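Local coordinates for 450aa long hypothetical fmu protein (Pyrococcus horikoshii, PDB 2YXL), which probably methylates cytosine at carbon 5 in RNA, as an archaeal relative of the bacterial Fmu/RsmB enzymes that use S-adenosylmethionine, at residues 82-90 with 117-126. Numbering follows the deposited sequence.
Sequences LDPWLRAAL and FISSRTHPYV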
loop_
_atom_site.group_PDB
_atom_site.type_symbol
_atom_site.label_atom_id
_atom_site.label_comp_id
_atom_site.label_asym_id
_atom_site.label_seq_id
_atom_site.Cartn_x
_atom_site.Cartn_y
_atom_site.Cartn_z
ATOM N N LEU A 82 16.761 16.059 11.635
ATOM C CA LEU A 82 18.002 15.307 11.723
ATOM C C LEU A 82 18.329 14.593 10.410
ATOM O O LEU A 82 17.456 14.403 9.560
ATOM C CB LEU A 82 17.886 14.283 12.860
ATOM C CG LEU A 82 18.376 14.546 14.294
ATOM C CD1 LEU A 82 18.408 16.008 14.717
ATOM C CD2 LEU A 82 17.555 13.718 15.273
ATOM N N ASP A 83 19.597 14.210 10.261
ATOM C CA ASP A 83 20.081 13.367 9.160
ATOM C C ASP A 83 19.269 12.059 9.059
ATOM O O ASP A 83 18.917 11.475 10.088
ATOM C CB ASP A 83 21.577 13.080 9.373
ATOM C CG ASP A 83 22.098 11.942 8.506
ATOM O OD1 ASP A 83 21.918 10.766 8.900
ATOM O OD2 ASP A 83 22.704 12.221 7.444
ATOM N N PRO A 84 18.985 11.595 7.819
ATOM C CA PRO A 84 18.117 10.432 7.573
ATOM C C PRO A 84 18.611 9.124 8.204
ATOM O O PRO A 84 17.789 8.309 8.646
ATOM C CB PRO A 84 18.122 10.294 6.046
ATOM C CG PRO A 84 18.597 11.583 5.529
ATOM C CD PRO A 84 19.503 12.162 6.558
ATOM N N TRP A 85 19.927 8.920 8.238
ATOM C CA TRP A 85 20.493 7.700 8.826
ATOM C C TRP A 85 20.385 7.736 10.343
ATOM O O TRP A 85 20.082 6.718 10.974
ATOM C CB TRP A 85 21.944 7.471 8.373
ATOM C CG TRP A 85 22.026 7.133 6.918
ATOM C CD1 TRP A 85 22.304 7.990 5.891
ATOM C CD2 TRP A 85 21.788 5.854 6.319
ATOM N NE1 TRP A 85 22.267 7.322 4.693
ATOM C CE2 TRP A 85 21.952 6.009 4.924
ATOM C CE3 TRP A 85 21.456 4.590 6.825
ATOM C CZ2 TRP A 85 21.800 4.947 4.028
ATOM C CZ3 TRP A 85 21.303 3.533 5.931
ATOM C CH2 TRP A 85 21.471 3.721 4.548
ATOM N N LEU A 86 20.619 8.916 10.918
ATOM C CA LEU A 86 20.447 9.119 12.351
ATOM C C LEU A 86 18.995 8.882 12.761
ATOM O O LEU A 86 18.734 8.107 13.681
ATOM C CB LEU A 86 20.909 10.517 12.766
ATOM C CG LEU A 86 20.889 10.851 14.260
ATOM C CD1 LEU A 86 21.729 9.873 15.089
ATOM C CD2 LEU A 86 21.374 12.276 14.475
ATOM N N ARG A 87 18.060 9.531 12.064
ATOM C CA ARG A 87 16.633 9.364 12.339
ATOM C C ARG A 87 16.216 7.892 12.295
ATOM O O ARG A 87 15.520 7.420 13.191
ATOM C CB ARG A 87 15.775 10.201 11.377
ATOM C CG ARG A 87 14.263 9.972 11.520
ATOM C CD ARG A 87 13.415 11.013 10.786
ATOM N NE ARG A 87 13.706 11.082 9.354
ATOM C CZ ARG A 87 14.479 12.005 8.782
ATOM N NH1 ARG A 87 14.683 11.973 7.476
ATOM N NH2 ARG A 87 15.049 12.958 9.510
ATOM N N ALA A 88 16.649 7.182 11.255
ATOM C CA ALA A 88 16.356 5.760 11.099
ATOM C C ALA A 88 16.936 4.940 12.251
ATOM O O ALA A 88 16.254 4.077 12.804
ATOM C CB ALA A 88 16.873 5.250 9.760
ATOM N N ALA A 89 18.182 5.222 12.625
ATOM C CA ALA A 89 18.825 4.503 13.726
ATOM C C ALA A 89 18.107 4.756 15.050
ATOM O O ALA A 89 17.882 3.821 15.826
ATOM C CB ALA A 89 20.294 4.870 13.831
ATOM N N LEU A 90 17.741 6.012 15.296
ATOM C CA LEU A 90 17.031 6.382 16.515
ATOM C C LEU A 90 15.668 5.686 16.598
ATOM O O LEU A 90 15.282 5.202 17.663
ATOM C CB LEU A 90 16.889 7.904 16.625
ATOM C CG LEU A 90 18.144 8.732 16.938
ATOM C CD1 LEU A 90 17.837 10.211 16.880
ATOM C CD2 LEU A 90 18.737 8.370 18.306
ATOM N N PHE A 117 27.942 1.828 11.468
ATOM C CA PHE A 117 27.258 1.739 10.181
ATOM C C PHE A 117 26.763 3.098 9.680
ATOM O O PHE A 117 26.983 3.444 8.517
ATOM C CB PHE A 117 26.107 0.725 10.248
ATOM C CG PHE A 117 25.301 0.625 8.977
ATOM C CD1 PHE A 117 23.945 0.938 8.977
ATOM C CD2 PHE A 117 25.894 0.218 7.784
ATOM C CE1 PHE A 117 23.188 0.846 7.806
ATOM C CE2 PHE A 117 25.149 0.122 6.610
ATOM C CZ PHE A 117 23.794 0.436 6.619
ATOM N N ILE A 118 26.112 3.867 10.549
ATOM C CA ILE A 118 25.588 5.173 10.138
ATOM C C ILE A 118 26.695 6.206 9.941
ATOM O O ILE A 118 26.554 7.120 9.127
ATOM C CB ILE A 118 24.434 5.698 11.053
ATOM C CG1 ILE A 118 24.928 6.024 12.467
ATOM C CG2 ILE A 118 23.260 4.700 11.071
ATOM C CD1 ILE A 118 23.843 6.576 13.389
ATOM N N SER A 119 27.804 6.031 10.664
ATOM C CA SER A 119 29.023 6.809 10.435
ATOM C C SER A 119 29.576 6.606 9.028
ATOM O O SER A 119 29.922 7.571 8.354
ATOM C CB SER A 119 30.101 6.455 11.459
ATOM O OG SER A 119 29.967 7.227 12.634
ATOM N N SER A 120 29.648 5.350 8.587
ATOM C CA SER A 120 30.168 5.023 7.258
ATOM C C SER A 120 29.258 5.519 6.130
ATOM O O SER A 120 29.722 5.775 5.017
ATOM C CB SER A 120 30.410 3.517 7.124
ATOM O OG SER A 120 29.187 2.808 7.148
ATOM N N ARG A 121 27.966 5.653 6.422
ATOM C CA ARG A 121 27.017 6.214 5.462
ATOM C C ARG A 121 26.974 7.743 5.497
ATOM O O ARG A 121 26.470 8.369 4.565
ATOM C CB ARG A 121 25.614 5.628 5.666
ATOM C CG ARG A 121 25.479 4.153 5.276
ATOM C CD ARG A 121 25.817 3.912 3.803
ATOM N NE ARG A 121 25.930 2.488 3.490
ATOM C CZ ARG A 121 24.954 1.746 2.965
ATOM N NH1 ARG A 121 25.158 0.459 2.722
ATOM N NH2 ARG A 121 23.774 2.283 2.679
ATOM N N THR A 122 27.512 8.342 6.561
ATOM C CA THR A 122 27.464 9.800 6.737
ATOM C C THR A 122 28.816 10.380 7.156
ATOM O O THR A 122 29.679 10.625 6.314
ATOM C CB THR A 122 26.338 10.245 7.738
ATOM O OG1 THR A 122 26.614 9.742 9.052
ATOM C CG2 THR A 122 24.970 9.747 7.298
ATOM N N HIS A 123 28.991 10.594 8.457
ATOM C CA HIS A 123 30.208 11.170 9.023
ATOM C C HIS A 123 30.389 10.596 10.434
ATOM O O HIS A 123 29.398 10.299 11.101
ATOM C CB HIS A 123 30.082 12.695 9.076
ATOM C CG HIS A 123 31.345 13.403 9.460
ATOM N ND1 HIS A 123 31.690 13.654 10.771
ATOM C CD2 HIS A 123 32.339 13.926 8.703
ATOM C CE1 HIS A 123 32.845 14.295 10.807
ATOM N NE2 HIS A 123 33.261 14.472 9.565
ATOM N N PRO A 124 31.647 10.407 10.886
ATOM C CA PRO A 124 31.891 9.939 12.259
ATOM C C PRO A 124 31.105 10.669 13.362
ATOM O O PRO A 124 30.704 10.034 14.340
ATOM C CB PRO A 124 33.395 10.154 12.433
ATOM C CG PRO A 124 33.937 9.961 11.068
ATOM C CD PRO A 124 32.914 10.561 10.142
ATOM N N TYR A 125 30.880 11.974 13.205
ATOM C CA TYR A 125 30.165 12.763 14.218
ATOM C C TYR A 125 28.723 12.306 14.467
ATOM O O TYR A 125 28.224 12.435 15.584
ATOM C CB TYR A 125 30.156 14.259 13.877
ATOM C CG TYR A 125 31.477 14.984 13.993
ATOM C CD1 TYR A 125 32.579 14.402 14.630
ATOM C CD2 TYR A 125 31.618 16.282 13.490
ATOM C CE1 TYR A 125 33.794 15.087 14.735
ATOM C CE2 TYR A 125 32.821 16.970 13.594
ATOM C CZ TYR A 125 33.900 16.370 14.216
ATOM O OH TYR A 125 35.089 17.052 14.316
ATOM N N VAL A 126 28.048 11.797 13.437
ATOM C CA VAL A 126 26.662 11.337 13.609
ATOM C C VAL A 126 26.564 9.989 14.326
ATOM O O VAL A 126 25.648 9.776 15.129
ATOM C CB VAL A 126 25.771 11.447 12.301
ATOM C CG1 VAL A 126 26.520 12.111 11.146
ATOM C CG2 VAL A 126 25.154 10.113 11.900
#
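Trp-85 lays one face of its indole against Arg-121, whose CB stands 3.8 Å from the centroid of the five-membered ring and almost on its normal, a CH-pi contact. From there the arginine, bent at its second torsion, carries CG and CD along the six-membered ring. Its guanidinium, which forms a salt bridge with Glu-20 of helix 12-24, is turned 79° to the indole plane, with NH2 near CH2 at the outer rim. Phe-117 comes in at the same end of the indole: its CE1 lies 3.8 Å from Trp-85 CZ3, and the two ring planes are almost perpendicular. At the pyrrole end, the methyl CG2 of Thr-122 reaches Trp-85 CD1 at 3.5 Å and also touches the carboxylate of Asp-83. The chi1 of 64° that sends this methyl across the interface turns OG1 back to the last turn of helix 104-121, where it donates to Ile-118 O at 2.6 Å. Asp-83 meets the methyl while serving as N-cap: OD1 takes Leu-86 N through its anti lone pair and Trp-85 N more weakly. Deeper in, Ile-118 points between the two helices, with its CG2 against Trp-85 O and its CD1 4.0 Å from Ala-89 CB. Leu-86 adds CB beside Val-126 CG2, at 4.4 Å, and CD1 near Val-126 O. The start of helix 84-99 thus runs nearly antiparallel to the end of helix 104-121, at 164° and 9.7 Å between the short axes, with the turn into helix 124-138 closing over Leu-86. This is antiparallel helix packing in the all-helical N-terminal part of the chain, consistent with the NusB-like helical domain of bacterial Fmu/RsmB, well away from the sinefungin pocket.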